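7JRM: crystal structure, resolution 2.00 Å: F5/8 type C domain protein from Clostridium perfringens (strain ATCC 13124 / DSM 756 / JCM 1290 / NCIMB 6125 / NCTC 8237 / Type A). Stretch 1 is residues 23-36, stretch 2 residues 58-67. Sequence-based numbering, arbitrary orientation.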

# COMPACT_ATOMS: atom_id res chain seq x y z
N ASP A 23 2.26 2.78 -22.97
CA ASP A 23 3.18 2.32 -24.01
C ASP A 23 3.32 3.45 -25.02
O ASP A 23 2.40 3.71 -25.80
CB ASP A 23 2.67 1.04 -24.66
CG ASP A 23 3.61 0.51 -25.73
OD1 ASP A 23 4.80 0.89 -25.72
OD2 ASP A 23 3.16 -0.28 -26.58
N LEU A 24 4.48 4.11 -25.01
CA LEU A 24 4.70 5.26 -25.89
C LEU A 24 4.73 4.88 -27.36
O LEU A 24 4.60 5.76 -28.22
CB LEU A 24 5.99 5.97 -25.51
CG LEU A 24 5.99 6.74 -24.19
CD1 LEU A 24 7.33 7.41 -23.97
CD2 LEU A 24 4.86 7.76 -24.16
N MET A 25 4.90 3.60 -27.68
CA MET A 25 4.96 3.13 -29.05
C MET A 25 3.66 2.46 -29.50
O MET A 25 3.62 1.91 -30.61
CB MET A 25 6.13 2.16 -29.22
CG MET A 25 7.48 2.76 -28.86
SD MET A 25 8.05 3.94 -30.08
CE MET A 25 7.80 3.00 -31.58
N LYS A 26 2.62 2.51 -28.68
CA LYS A 26 1.35 1.88 -29.03
C LYS A 26 0.71 2.62 -30.20
O LYS A 26 0.47 3.83 -30.13
CB LYS A 26 0.42 1.88 -27.82
CG LYS A 26 -1.01 1.44 -28.13
CD LYS A 26 -1.04 0.04 -28.73
CE LYS A 26 -2.34 -0.67 -28.38
NZ LYS A 26 -2.28 -2.12 -28.70
N GLY A 27 0.43 1.89 -31.28
CA GLY A 27 -0.21 2.46 -32.45
C GLY A 27 0.72 3.14 -33.43
O GLY A 27 0.23 3.75 -34.39
N ILE A 28 2.03 3.07 -33.23
CA ILE A 28 3.00 3.69 -34.12
C ILE A 28 3.43 2.67 -35.17
O ILE A 28 3.88 1.57 -34.83
CB ILE A 28 4.20 4.23 -33.34
CG1 ILE A 28 3.76 5.28 -32.32
CG2 ILE A 28 5.24 4.81 -34.29
CD1 ILE A 28 3.14 6.51 -32.95
N THR A 29 3.29 3.04 -36.44
CA THR A 29 3.69 2.19 -37.55
C THR A 29 4.53 2.98 -38.53
O THR A 29 4.39 4.20 -38.65
CB THR A 29 2.47 1.60 -38.28
OG1 THR A 29 1.59 2.66 -38.68
CG2 THR A 29 1.72 0.63 -37.37
N ALA A 30 5.42 2.28 -39.24
CA ALA A 30 6.30 2.91 -40.22
C ALA A 30 6.53 1.93 -41.36
O ALA A 30 7.11 0.86 -41.14
CB ALA A 30 7.62 3.33 -39.58
N THR A 31 6.10 2.30 -42.56
CA THR A 31 6.24 1.46 -43.74
C THR A 31 6.94 2.25 -44.84
O THR A 31 6.79 3.47 -44.95
CB THR A 31 4.89 0.96 -44.25
OG1 THR A 31 4.08 2.07 -44.66
CG2 THR A 31 4.16 0.18 -43.16
N ASP A 32 7.70 1.53 -45.67
CA ASP A 32 8.42 2.14 -46.78
C ASP A 32 8.44 1.16 -47.94
O ASP A 32 8.54 -0.05 -47.74
CB ASP A 32 9.84 2.53 -46.38
N ILE A 33 8.36 1.70 -49.16
CA ILE A 33 8.36 0.84 -50.34
C ILE A 33 9.74 0.24 -50.57
O ILE A 33 9.86 -0.87 -51.11
CB ILE A 33 7.89 1.64 -51.58
CG1 ILE A 33 6.68 2.50 -51.22
CG2 ILE A 33 7.56 0.69 -52.72
CD1 ILE A 33 5.87 2.96 -52.42
N GLU A 34 10.80 0.94 -50.16
CA GLU A 34 12.15 0.44 -50.38
C GLU A 34 12.59 -0.55 -49.30
O GLU A 34 13.36 -1.47 -49.58
CB GLU A 34 13.14 1.60 -50.44
CG GLU A 34 12.59 2.85 -51.11
CD GLU A 34 11.95 3.81 -50.12
OE1 GLU A 34 12.55 4.04 -49.04
OE2 GLU A 34 10.86 4.33 -50.42
N ASP A 35 12.11 -0.37 -48.07
CA ASP A 35 12.50 -1.21 -46.94
C ASP A 35 11.44 -2.21 -46.52
O ASP A 35 11.77 -3.36 -46.24
CB ASP A 35 12.85 -0.32 -45.73
CG ASP A 35 14.24 0.26 -45.82
OD1 ASP A 35 15.09 -0.11 -44.99
OD2 ASP A 35 14.49 1.08 -46.73
N GLY A 36 10.18 -1.79 -46.47
CA GLY A 36 9.13 -2.65 -45.96
C GLY A 36 8.62 -2.15 -44.62
O GLY A 36 8.37 -0.96 -44.45
N THR A 58 2.78 15.41 -25.61
CA THR A 58 3.07 15.35 -27.03
C THR A 58 4.34 14.54 -27.26
O THR A 58 5.34 14.75 -26.57
CB THR A 58 3.24 16.76 -27.61
OG1 THR A 58 2.03 17.51 -27.43
CG2 THR A 58 3.56 16.69 -29.10
N VAL A 59 4.29 13.62 -28.22
CA VAL A 59 5.43 12.78 -28.57
C VAL A 59 5.63 12.85 -30.08
O VAL A 59 4.66 12.73 -30.84
CB VAL A 59 5.25 11.32 -28.12
CG1 VAL A 59 6.54 10.54 -28.32
CG2 VAL A 59 4.81 11.26 -26.66
N VAL A 60 6.87 13.04 -30.51
CA VAL A 60 7.23 13.07 -31.92
C VAL A 60 8.05 11.83 -32.24
O VAL A 60 8.93 11.44 -31.46
CB VAL A 60 8.01 14.35 -32.28
CG1 VAL A 60 8.20 14.46 -33.79
CG2 VAL A 60 7.29 15.58 -31.74
N TYR A 61 7.76 11.21 -33.39
CA TYR A 61 8.40 9.97 -33.79
C TYR A 61 9.10 10.15 -35.13
O TYR A 61 8.57 10.80 -36.04
CB TYR A 61 7.36 8.83 -33.90
CG TYR A 61 6.56 8.61 -32.64
CD1 TYR A 61 5.46 9.41 -32.34
CD2 TYR A 61 6.90 7.61 -31.74
CE1 TYR A 61 4.72 9.22 -31.19
CE2 TYR A 61 6.16 7.40 -30.59
CZ TYR A 61 5.08 8.21 -30.32
OH TYR A 61 4.35 8.01 -29.17
N SER A 62 10.30 9.58 -35.24
CA SER A 62 11.10 9.67 -36.45
C SER A 62 11.76 8.32 -36.72
O SER A 62 12.11 7.59 -35.79
CB SER A 62 12.17 10.77 -36.35
OG SER A 62 12.65 11.13 -37.63
N VAL A 63 11.93 8.01 -38.00
CA VAL A 63 12.52 6.75 -38.43
C VAL A 63 13.41 7.01 -39.64
O VAL A 63 13.17 7.94 -40.42
CB VAL A 63 11.45 5.68 -38.74
CG1 VAL A 63 10.78 5.96 -40.08
CG2 VAL A 63 12.05 4.28 -38.71
N THR A 64 14.44 6.19 -39.79
CA THR A 64 15.37 6.26 -40.91
C THR A 64 15.42 4.91 -41.61
O THR A 64 15.48 3.86 -40.96
CB THR A 64 16.77 6.67 -40.46
N ASP A 65 15.38 4.94 -42.94
CA ASP A 65 15.33 3.72 -43.74
C ASP A 65 16.73 3.31 -44.18
O ASP A 65 17.74 3.82 -43.69
CB ASP A 65 14.39 3.93 -44.94
CG ASP A 65 14.90 4.97 -45.92
OD1 ASP A 65 15.87 5.68 -45.59
OD2 ASP A 65 14.32 5.08 -47.02
N SER A 66 16.80 2.36 -45.12
CA SER A 66 18.09 1.87 -45.59
C SER A 66 18.78 2.91 -46.47
O SER A 66 19.92 3.31 -46.20
CB SER A 66 17.91 0.55 -46.35
N ASP A 67 18.11 3.35 -47.53
CA ASP A 67 18.69 4.33 -48.44
C ASP A 67 18.11 5.71 -48.19
O ASP A 67 18.85 6.65 -47.87
CB ASP A 67 18.44 3.91 -49.89

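Tyr61 covers more surface than any other residue in this contact. It lies in the strand of stretch 2, with its CA-to-CB bond toward stretch 1, and its ring reaches the turns that precede the strand of stretch 1. The chi1 rotamer is m. Tyr61 OH donates a hydrogen bond to Leu24 O, and the distance between these two atoms is 2.5 Å, which is very short. This bond ties the end of the side chain to the backbone of the type I turn from Asp23 to Lys26. That turn is closed by its own bond from Lys26 N to Asp23 O, at 3.1 Å.

The ring of Tyr61 has apolar neighbours at its face and at its edge. Ile28 CD1 sits over one face, 3.6 Å from the centroid of the Tyr61 ring and 11° off the ring normal. This is a CH-pi contact, with the methyl almost directly above the ring centre. Met25 SD lies at the edge, 4.0 Å from Tyr61 CE2. Met25 starts with its CA-to-CB bond away from stretch 2, but the m, m, m side chain brings its end nearer. Leu24 also makes an apolar contact of its own, with Leu24 CD2 4.3 Å from Val59 CG2.

Further along, the two strands meet through compact apolar side chains. Ala30 CB lies 4.1 Å from Val63 CG1. Both residues are buried and both point toward the other stretch. In stretch 2, Val59, Tyr61 and Val63 face stretch 1, while the residues between them are out of reach. This is the alternation expected of an extended strand.

Asp35 and Asp65 cover the next largest areas, and here the contact is mainly polar. Asp35 accepts from the backbone of Ser66 with both carboxylate oxygens. Ser66 N lies 3.1 Å from Asp35 OD2, with an angle of 166° at the hydrogen. Ser66 N lies 3.0 Å from Asp35 OD1, but there the angle is 124° and the bond is weak. The shorter distance therefore belongs to the poorer bond, since the N-H points more nearly at Asp35 OD2.

Asp65 brings acidic groups close together. Glu34 OE1 and Asp65 OD2 are 2.9 Å apart, yet they are two acceptors and form no hydrogen bond as modelled. Asp35 OD2 is 4.0 Å from the same Asp65 OD2. Contact at this end thus combines bonds to a backbone amide with a crowding of like charges. Asp65 OD1 has a hydrogen bond elsewhere in the structure.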